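Local coordinates for bacterial bifunctional deaminase-reductase C-terminal domain-containing protein (Corynebacterium diphtheriae, PDB 2P4G) that is probably an NADP-dependent pyrimidine reductase of the RibD C-terminal type, acting on 5-amino-6-(5-phosphoribosylamino)uracil in riboflavin biosynthesis, at residues C107-F121 / P133-P145. Sequence-based numbering, arbitrary orientation.
Sequences CGLPKLTLLSKSLYF and PSELSPLVITQQP. With EDO (1,2-ethanediol), chain I; EDO (1,2-ethanediol), chain M; EDO (1,2-ethanediol), chain N.
With CG anti to the backbone N (chi1 -172°) and a bend at chi2 (69°), Lys111 swings its chain across to the 133-145 segment, where NZ donates to Ser137 O at 2.6 Å, tilted out of the carbonyl plane. Beyond it, strands 111-115 and 139-143 run parallel as neighbours in the mixed sheet of this dihydrofolate reductase-like fold, 139-143 also flanked by strand 166-169 and 111-115 by strand 75-79. The backbone ladder alternates: Leu139 N to Leu112 O, Leu114 N to Leu139 O at 2.7 Å, Ile141 N to Leu114 O, and Ser116 N to Ile141 O, the last nearly straight at 172°.

On one face Thr113 and Leu139 lie side by side, as do Leu115 and Ile141; Leu115 CD2 rests 3.6 Å from Ile141 CB, and helix 175-184 covers Thr113 with Leu183 and both Leu115 and Ile141 with Ala179. On the other face Leu114 CD1 leans on Pro138 CB at 3.7 Å, while CG1 of Val140 receives Leu119 CD2 at 3.6 Å and, obliquely, the Phe121 ring. Ser116 OG accepts from Leu119 N in an ST motif, tying down the turn that delivers Leu119 against Val140 and the helix 150-162. Farther along, Gln143 NE2 bonds Pro170 O, and a water oxygen accepts from Lys117 NZ at 2.8 Å and donates to Gln143 OE1 at 3.0 Å.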
ATOM      1  N   CYS A 107     -29.112   1.333 -19.915  1.00 83.69           N
ATOM      2  CA  CYS A 107     -29.633   0.120 -19.337  1.00 82.14           C
ATOM      3  C   CYS A 107     -29.614   0.306 -17.831  1.00 81.84           C
ATOM      4  O   CYS A 107     -28.697   0.927 -17.290  1.00 81.81           O
ATOM      5  CB  CYS A 107     -28.771  -1.081 -19.718  1.00 81.25           C
ATOM      6  SG  CYS A 107     -29.291  -2.623 -18.853  1.00 92.85           S
ATOM      7  N   GLY A 108     -30.624  -0.224 -17.155  1.00 79.89           N
ATOM      8  CA  GLY A 108     -30.787   0.018 -15.726  1.00 77.75           C
ATOM      9  C   GLY A 108     -29.601  -0.426 -14.903  1.00 74.59           C
ATOM     10  O   GLY A 108     -29.207   0.256 -13.968  1.00 70.33           O
ATOM     11  N   LEU A 109     -29.046  -1.577 -15.282  1.00 75.24           N
ATOM     12  CA  LEU A 109     -27.944  -2.225 -14.580  1.00 74.83           C
ATOM     13  C   LEU A 109     -26.752  -2.512 -15.495  1.00 74.28           C
ATOM     14  O   LEU A 109     -26.924  -2.911 -16.646  1.00 75.26           O
ATOM     15  CB  LEU A 109     -28.418  -3.545 -13.988  1.00 73.72           C
ATOM     16  CG  LEU A 109     -29.501  -3.388 -12.918  1.00 78.39           C
ATOM     17  CD1 LEU A 109     -30.393  -4.608 -12.892  1.00 81.01           C
ATOM     18  CD2 LEU A 109     -28.886  -3.096 -11.550  1.00 81.27           C
ATOM     19  N   PRO A 110     -25.532  -2.344 -14.969  1.00 72.39           N
ATOM     20  CA  PRO A 110     -24.374  -2.751 -15.753  1.00 73.55           C
ATOM     21  C   PRO A 110     -24.296  -4.265 -15.922  1.00 73.30           C
ATOM     22  O   PRO A 110     -24.772  -5.008 -15.078  1.00 72.64           O
ATOM     23  CB  PRO A 110     -23.187  -2.269 -14.897  1.00 73.68           C
ATOM     24  CG  PRO A 110     -23.730  -2.238 -13.511  1.00 75.20           C
ATOM     25  CD  PRO A 110     -25.152  -1.798 -13.654  1.00 69.09           C
ATOM     26  N   LYS A 111     -23.667  -4.702 -17.004  1.00 74.30           N
ATOM     27  CA  LYS A 111     -23.485  -6.108 -17.287  1.00 73.32           C
ATOM     28  C   LYS A 111     -22.359  -6.643 -16.441  1.00 74.41           C
ATOM     29  O   LYS A 111     -21.219  -6.168 -16.516  1.00 75.91           O
ATOM     30  CB  LYS A 111     -23.148  -6.327 -18.775  1.00 74.66           C
ATOM     31  CG  LYS A 111     -23.114  -7.785 -19.229  1.00 69.79           C
ATOM     32  CD  LYS A 111     -24.502  -8.380 -19.215  1.00 71.11           C
ATOM     33  CE  LYS A 111     -24.562  -9.819 -19.740  1.00 74.95           C
ATOM     34  NZ  LYS A 111     -25.964 -10.344 -19.656  1.00 71.33           N
ATOM     35  N   LEU A 112     -22.665  -7.659 -15.649  1.00 72.97           N
ATOM     36  CA  LEU A 112     -21.637  -8.361 -14.895  1.00 72.29           C
ATOM     37  C   LEU A 112     -20.920  -9.346 -15.793  1.00 73.74           C
ATOM     38  O   LEU A 112     -21.546 -10.227 -16.382  1.00 75.43           O
ATOM     39  CB  LEU A 112     -22.252  -9.097 -13.698  1.00 71.05           C
ATOM     40  CG  LEU A 112     -21.319  -9.824 -12.751  1.00 72.51           C
ATOM     41  CD1 LEU A 112     -20.272  -8.867 -12.119  1.00 68.36           C
ATOM     42  CD2 LEU A 112     -22.157 -10.533 -11.686  1.00 69.79           C
ATOM     43  N   THR A 113     -19.598  -9.205 -15.850  1.00 75.66           N
ATOM     44  CA  THR A 113     -18.722 -10.011 -16.708  1.00 75.07           C
ATOM     45  C   THR A 113     -17.702 -10.747 -15.847  1.00 74.00           C
ATOM     46  O   THR A 113     -16.928 -10.133 -15.097  1.00 70.77           O
ATOM     47  CB  THR A 113     -17.989  -9.132 -17.761  1.00 75.41           C
ATOM     48  OG1 THR A 113     -18.955  -8.349 -18.458  1.00 69.51           O
ATOM     49  CG2 THR A 113     -17.191  -9.980 -18.776  1.00 70.86           C
ATOM     50  N   LEU A 114     -17.742 -12.072 -15.942  1.00 72.89           N
ATOM     51  CA  LEU A 114     -16.978 -12.930 -15.055  1.00 71.68           C
ATOM     52  C   LEU A 114     -15.932 -13.635 -15.848  1.00 71.23           C
ATOM     53  O   LEU A 114     -16.243 -14.270 -16.872  1.00 71.79           O
ATOM     54  CB  LEU A 114     -17.883 -13.977 -14.408  1.00 72.90           C
ATOM     55  CG  LEU A 114     -19.009 -13.462 -13.519  1.00 73.80           C
ATOM     56  CD1 LEU A 114     -19.853 -14.671 -13.050  1.00 68.06           C
ATOM     57  CD2 LEU A 114     -18.459 -12.647 -12.309  1.00 67.08           C
ATOM     58  N   LEU A 115     -14.686 -13.482 -15.404  1.00 71.58           N
ATOM     59  CA  LEU A 115     -13.546 -14.110 -16.035  1.00 69.88           C
ATOM     60  C   LEU A 115     -13.227 -15.407 -15.301  1.00 70.88           C
ATOM     61  O   LEU A 115     -12.936 -15.408 -14.103  1.00 71.02           O
ATOM     62  CB  LEU A 115     -12.343 -13.170 -15.963  1.00 71.71           C
ATOM     63  CG  LEU A 115     -12.526 -11.752 -16.502  1.00 74.20           C
ATOM     64  CD1 LEU A 115     -11.195 -11.005 -16.456  1.00 74.52           C
ATOM     65  CD2 LEU A 115     -13.073 -11.745 -17.900  1.00 69.19           C
ATOM     66  N   SER A 116     -13.278 -16.516 -16.018  1.00 73.29           N
ATOM     67  CA  SER A 116     -13.134 -17.831 -15.412  1.00 72.41           C
ATOM     68  C   SER A 116     -12.439 -18.787 -16.339  1.00 73.56           C
ATOM     69  O   SER A 116     -13.019 -19.248 -17.353  1.00 76.36           O
ATOM     70  CB  SER A 116     -14.522 -18.403 -15.062  1.00 72.59           C
ATOM     71  OG  SER A 116     -14.397 -19.709 -14.518  1.00 72.93           O
ATOM     72  N   LYS A 117     -11.223 -19.152 -15.994  1.00 74.43           N
ATOM     73  CA  LYS A 117     -10.546 -20.157 -16.788  1.00 77.23           C
ATOM     74  C   LYS A 117     -11.045 -21.568 -16.488  1.00 71.22           C
ATOM     75  O   LYS A 117     -11.130 -22.379 -17.388  1.00 75.00           O
ATOM     76  CB  LYS A 117      -9.018 -20.016 -16.671  1.00 81.54           C
ATOM     77  CG  LYS A 117      -8.491 -18.688 -17.320  1.00 87.02           C
ATOM     78  CD  LYS A 117      -6.974 -18.662 -17.516  1.00 85.52           C
ATOM     79  CE  LYS A 117      -6.411 -17.239 -17.389  1.00 93.60           C
ATOM     80  NZ  LYS A 117      -5.033 -17.115 -17.985  1.00 95.33           N
ATOM     81  N   SER A 118     -11.419 -21.850 -15.248  1.00 68.32           N
ATOM     82  CA  SER A 118     -11.925 -23.197 -14.864  1.00 66.10           C
ATOM     83  C   SER A 118     -13.404 -23.429 -15.168  1.00 64.55           C
ATOM     84  O   SER A 118     -13.829 -24.577 -15.373  1.00 61.69           O
ATOM     85  CB  SER A 118     -11.712 -23.459 -13.370  1.00 64.33           C
ATOM     86  OG  SER A 118     -12.631 -22.706 -12.577  1.00 68.60           O
ATOM     87  N   LEU A 119     -14.180 -22.348 -15.156  1.00 64.25           N
ATOM     88  CA  LEU A 119     -15.635 -22.413 -15.336  1.00 67.23           C
ATOM     89  C   LEU A 119     -16.348 -23.054 -14.127  1.00 69.41           C
ATOM     90  O   LEU A 119     -17.510 -23.491 -14.247  1.00 67.23           O
ATOM     91  CB  LEU A 119     -16.009 -23.146 -16.629  1.00 65.04           C
ATOM     92  CG  LEU A 119     -15.699 -22.429 -17.938  1.00 66.23           C
ATOM     93  CD1 LEU A 119     -16.219 -23.302 -19.137  1.00 56.78           C
ATOM     94  CD2 LEU A 119     -16.338 -21.015 -17.902  1.00 61.25           C
ATOM     95  N   TYR A 120     -15.649 -23.107 -12.982  1.00 70.36           N
ATOM     96  CA  TYR A 120     -16.246 -23.614 -11.752  1.00 71.47           C
ATOM     97  C   TYR A 120     -17.127 -22.496 -11.204  1.00 72.16           C
ATOM     98  O   TYR A 120     -16.639 -21.402 -10.921  1.00 71.67           O
ATOM     99  CB  TYR A 120     -15.219 -24.031 -10.685  1.00 71.64           C
ATOM    100  CG  TYR A 120     -15.957 -24.472  -9.456  1.00 74.69           C
ATOM    101  CD1 TYR A 120     -16.568 -25.716  -9.415  1.00 77.38           C
ATOM    102  CD2 TYR A 120     -16.146 -23.614  -8.381  1.00 72.33           C
ATOM    103  CE1 TYR A 120     -17.313 -26.106  -8.324  1.00 79.84           C
ATOM    104  CE2 TYR A 120     -16.868 -24.003  -7.280  1.00 69.25           C
ATOM    105  CZ  TYR A 120     -17.472 -25.233  -7.259  1.00 72.13           C
ATOM    106  OH  TYR A 120     -18.234 -25.637  -6.183  1.00 71.17           O
ATOM    107  N   PHE A 121     -18.426 -22.779 -11.084  1.00 71.44           N
ATOM    108  CA  PHE A 121     -19.367 -21.875 -10.483  1.00 71.19           C
ATOM    109  C   PHE A 121     -20.291 -22.591  -9.513  1.00 72.96           C
ATOM    110  O   PHE A 121     -20.596 -23.767  -9.673  1.00 72.76           O
ATOM    111  CB  PHE A 121     -20.197 -21.183 -11.559  1.00 71.48           C
ATOM    112  CG  PHE A 121     -19.402 -20.259 -12.408  1.00 70.81           C
ATOM    113  CD1 PHE A 121     -18.971 -19.060 -11.909  1.00 78.59           C
ATOM    114  CD2 PHE A 121     -19.049 -20.605 -13.695  1.00 78.12           C
ATOM    115  CE1 PHE A 121     -18.232 -18.193 -12.679  1.00 76.21           C
ATOM    116  CE2 PHE A 121     -18.318 -19.750 -14.477  1.00 75.11           C
ATOM    117  CZ  PHE A 121     -17.895 -18.548 -13.964  1.00 74.46           C
ATOM    118  N   PRO A 133     -33.495 -12.920 -15.016  1.00 75.13           N
ATOM    119  CA  PRO A 133     -33.584 -12.009 -16.138  1.00 76.05           C
ATOM    120  C   PRO A 133     -32.224 -11.844 -16.814  1.00 76.78           C
ATOM    121  O   PRO A 133     -31.170 -11.814 -16.141  1.00 75.06           O
ATOM    122  CB  PRO A 133     -34.046 -10.695 -15.497  1.00 75.93           C
ATOM    123  CG  PRO A 133     -34.734 -11.114 -14.246  1.00 75.79           C
ATOM    124  CD  PRO A 133     -33.977 -12.299 -13.771  1.00 75.19           C
ATOM    125  N   SER A 134     -32.266 -11.719 -18.136  1.00 77.25           N
ATOM    126  CA  SER A 134     -31.062 -11.681 -18.957  1.00 77.70           C
ATOM    127  C   SER A 134     -30.134 -10.542 -18.600  1.00 77.91           C
ATOM    128  O   SER A 134     -28.908 -10.706 -18.642  1.00 79.30           O
ATOM    129  CB  SER A 134     -31.446 -11.559 -20.419  1.00 75.97           C
ATOM    130  OG  SER A 134     -32.296 -10.449 -20.596  1.00 86.31           O
ATOM    131  N   GLU A 135     -30.690  -9.383 -18.254  1.00 76.35           N
ATOM    132  CA  GLU A 135     -29.827  -8.268 -17.907  1.00 79.11           C
ATOM    133  C   GLU A 135     -29.035  -8.514 -16.622  1.00 77.41           C
ATOM    134  O   GLU A 135     -28.036  -7.853 -16.382  1.00 78.30           O
ATOM    135  CB  GLU A 135     -30.592  -6.940 -17.855  1.00 81.04           C
ATOM    136  CG  GLU A 135     -31.381  -6.586 -16.579  1.00 86.44           C
ATOM    137  CD  GLU A 135     -31.894  -5.140 -16.646  1.00 87.49           C
ATOM    138  OE1 GLU A 135     -31.136  -4.283 -17.173  1.00104.19           O
ATOM    139  OE2 GLU A 135     -33.027  -4.843 -16.190  1.00 91.83           O
ATOM    140  N   LEU A 136     -29.483  -9.475 -15.810  1.00 75.48           N
ATOM    141  CA  LEU A 136     -28.791  -9.843 -14.579  1.00 72.49           C
ATOM    142  C   LEU A 136     -27.864 -11.049 -14.799  1.00 73.85           C
ATOM    143  O   LEU A 136     -27.001 -11.321 -13.967  1.00 72.77           O
ATOM    144  CB  LEU A 136     -29.824 -10.127 -13.479  1.00 71.26           C
ATOM    145  CG  LEU A 136     -30.664  -8.898 -13.086  1.00 70.30           C
ATOM    146  CD1 LEU A 136     -31.813  -9.303 -12.225  1.00 58.93           C
ATOM    147  CD2 LEU A 136     -29.805  -7.794 -12.410  1.00 65.60           C
ATOM    148  N   SER A 137     -28.049 -11.766 -15.913  1.00 73.45           N
ATOM    149  CA  SER A 137     -27.198 -12.897 -16.269  1.00 75.21           C
ATOM    150  C   SER A 137     -25.756 -12.439 -16.599  1.00 74.67           C
ATOM    151  O   SER A 137     -25.560 -11.472 -17.324  1.00 76.03           O
ATOM    152  CB  SER A 137     -27.809 -13.652 -17.470  1.00 75.57           C
ATOM    153  OG  SER A 137     -27.203 -14.923 -17.672  1.00 77.24           O
ATOM    154  N   PRO A 138     -24.749 -13.127 -16.054  1.00 73.03           N
ATOM    155  CA  PRO A 138     -23.383 -12.700 -16.248  1.00 70.58           C
ATOM    156  C   PRO A 138     -22.828 -13.172 -17.572  1.00 71.52           C
ATOM    157  O   PRO A 138     -23.139 -14.275 -18.011  1.00 70.05           O
ATOM    158  CB  PRO A 138     -22.641 -13.429 -15.140  1.00 70.19           C
ATOM    159  CG  PRO A 138     -23.411 -14.685 -14.952  1.00 68.57           C
ATOM    160  CD  PRO A 138     -24.826 -14.329 -15.197  1.00 74.35           C
ATOM    161  N   LEU A 139     -21.984 -12.344 -18.184  1.00 71.22           N
ATOM    162  CA  LEU A 139     -21.263 -12.737 -19.356  1.00 71.04           C
ATOM    163  C   LEU A 139     -20.013 -13.463 -18.819  1.00 70.87           C
ATOM    164  O   LEU A 139     -19.220 -12.888 -18.075  1.00 69.83           O
ATOM    165  CB  LEU A 139     -20.908 -11.499 -20.187  1.00 71.25           C
ATOM    166  CG  LEU A 139     -20.047 -11.692 -21.433  1.00 70.65           C
ATOM    167  CD1 LEU A 139     -20.710 -12.649 -22.423  1.00 69.36           C
ATOM    168  CD2 LEU A 139     -19.732 -10.319 -22.069  1.00 68.63           C
ATOM    169  N   VAL A 140     -19.863 -14.737 -19.168  1.00 71.08           N
ATOM    170  CA  VAL A 140     -18.702 -15.505 -18.741  1.00 70.93           C
ATOM    171  C   VAL A 140     -17.660 -15.499 -19.850  1.00 72.61           C
ATOM    172  O   VAL A 140     -17.982 -15.753 -21.011  1.00 73.42           O
ATOM    173  CB  VAL A 140     -19.072 -16.940 -18.342  1.00 70.35           C
ATOM    174  CG1 VAL A 140     -17.786 -17.757 -17.969  1.00 65.87           C
ATOM    175  CG2 VAL A 140     -20.053 -16.887 -17.190  1.00 65.46           C
ATOM    176  N   ILE A 141     -16.425 -15.160 -19.483  1.00 72.86           N
ATOM    177  CA  ILE A 141     -15.306 -15.144 -20.419  1.00 71.90           C
ATOM    178  C   ILE A 141     -14.275 -16.182 -19.935  1.00 71.82           C
ATOM    179  O   ILE A 141     -13.725 -16.065 -18.849  1.00 70.38           O
ATOM    180  CB  ILE A 141     -14.613 -13.751 -20.519  1.00 71.39           C
ATOM    181  CG1 ILE A 141     -15.625 -12.620 -20.785  1.00 71.39           C
ATOM    182  CG2 ILE A 141     -13.478 -13.787 -21.570  1.00 64.47           C
ATOM    183  CD1 ILE A 141     -16.253 -12.625 -22.126  1.00 71.46           C
ATOM    184  N   THR A 142     -14.026 -17.184 -20.765  1.00 72.62           N
ATOM    185  CA  THR A 142     -13.097 -18.241 -20.460  1.00 72.42           C
ATOM    186  C   THR A 142     -12.130 -18.449 -21.640  1.00 73.90           C
ATOM    187  O   THR A 142     -12.071 -17.639 -22.570  1.00 75.49           O
ATOM    188  CB  THR A 142     -13.873 -19.528 -20.110  1.00 72.13           C
ATOM    189  OG1 THR A 142     -12.952 -20.550 -19.723  1.00 68.72           O
ATOM    190  CG2 THR A 142     -14.713 -19.999 -21.276  1.00 66.45           C
ATOM    191  N   GLN A 143     -11.371 -19.530 -21.599  1.00 74.26           N
ATOM    192  CA  GLN A 143     -10.374 -19.806 -22.613  1.00 74.90           C
ATOM    193  C   GLN A 143     -10.395 -21.290 -22.922  1.00 75.82           C
ATOM    194  O   GLN A 143     -10.629 -22.086 -22.041  1.00 78.13           O
ATOM    195  CB  GLN A 143      -9.015 -19.382 -22.062  1.00 74.89           C
ATOM    196  CG  GLN A 143      -7.904 -19.323 -23.071  1.00 78.59           C
ATOM    197  CD  GLN A 143      -6.784 -18.360 -22.672  1.00 87.06           C
ATOM    198  OE1 GLN A 143      -6.552 -18.075 -21.485  1.00 83.53           O
ATOM    199  NE2 GLN A 143      -6.077 -17.858 -23.677  1.00 95.45           N
ATOM    200  N   GLN A 144     -10.180 -21.679 -24.166  1.00 78.10           N
ATOM    201  CA  GLN A 144     -10.060 -23.097 -24.476  1.00 79.53           C
ATOM    202  C   GLN A 144      -8.821 -23.594 -23.767  1.00 81.37           C
ATOM    203  O   GLN A 144      -7.733 -23.091 -24.038  1.00 81.22           O
ATOM    204  CB  GLN A 144      -9.914 -23.328 -25.972  1.00 79.59           C
ATOM    205  CG  GLN A 144      -9.969 -24.796 -26.385  1.00 81.43           C
ATOM    206  CD  GLN A 144     -11.388 -25.335 -26.474  1.00 85.01           C
ATOM    207  OE1 GLN A 144     -12.284 -24.687 -27.024  1.00 87.21           O
ATOM    208  NE2 GLN A 144     -11.599 -26.536 -25.941  1.00 87.30           N
ATOM    209  N   PRO A 145      -8.976 -24.564 -22.842  1.00 84.30           N
ATOM    210  CA  PRO A 145      -7.818 -25.050 -22.092  1.00 85.84           C
ATOM    211  C   PRO A 145      -6.813 -25.746 -23.008  1.00 84.85           C
ATOM    212  O   PRO A 145      -7.212 -26.521 -23.880  1.00 83.53           O
ATOM    213  CB  PRO A 145      -8.436 -26.028 -21.081  1.00 86.60           C
ATOM    214  CG  PRO A 145      -9.685 -26.485 -21.723  1.00 86.59           C
ATOM    215  CD  PRO A 145     -10.203 -25.272 -22.436  1.00 84.74           C
TER
HETATM  216  C1  EDO I 277     -26.901  -6.011 -18.965  1.00 88.02           C
HETATM  217  O1  EDO I 277     -27.234  -5.369 -17.725  1.00 74.92           O
HETATM  218  C2  EDO I 277     -27.499  -5.317 -20.190  1.00 90.48           C
HETATM  219  O2  EDO I 277     -26.502  -4.581 -20.941  1.00 93.14           O
HETATM  220  C1  EDO M 281     -19.915 -27.229 -10.431  1.00 81.10           C
HETATM  221  O1  EDO M 281     -20.613 -26.329  -9.534  1.00 79.29           O
HETATM  222  C2  EDO M 281     -19.990 -26.823 -11.901  1.00 78.05           C
HETATM  223  O2  EDO M 281     -19.498 -25.481 -12.127  1.00 68.12           O
HETATM  224  C1  EDO N 282     -10.781 -16.488 -11.643  1.00 78.55           C
HETATM  225  O1  EDO N 282     -10.566 -15.355 -10.790  1.00 73.92           O
HETATM  226  C2  EDO N 282     -10.000 -16.312 -12.945  1.00 88.36           C
HETATM  227  O2  EDO N 282     -10.014 -17.551 -13.676  1.00 89.42           O
HETATM  228  O   HOH W   1     -25.777  -7.637 -14.835  1.00 58.30           O
HETATM  229  O   HOH W   2      -4.135 -16.546 -20.579  1.00 91.44           O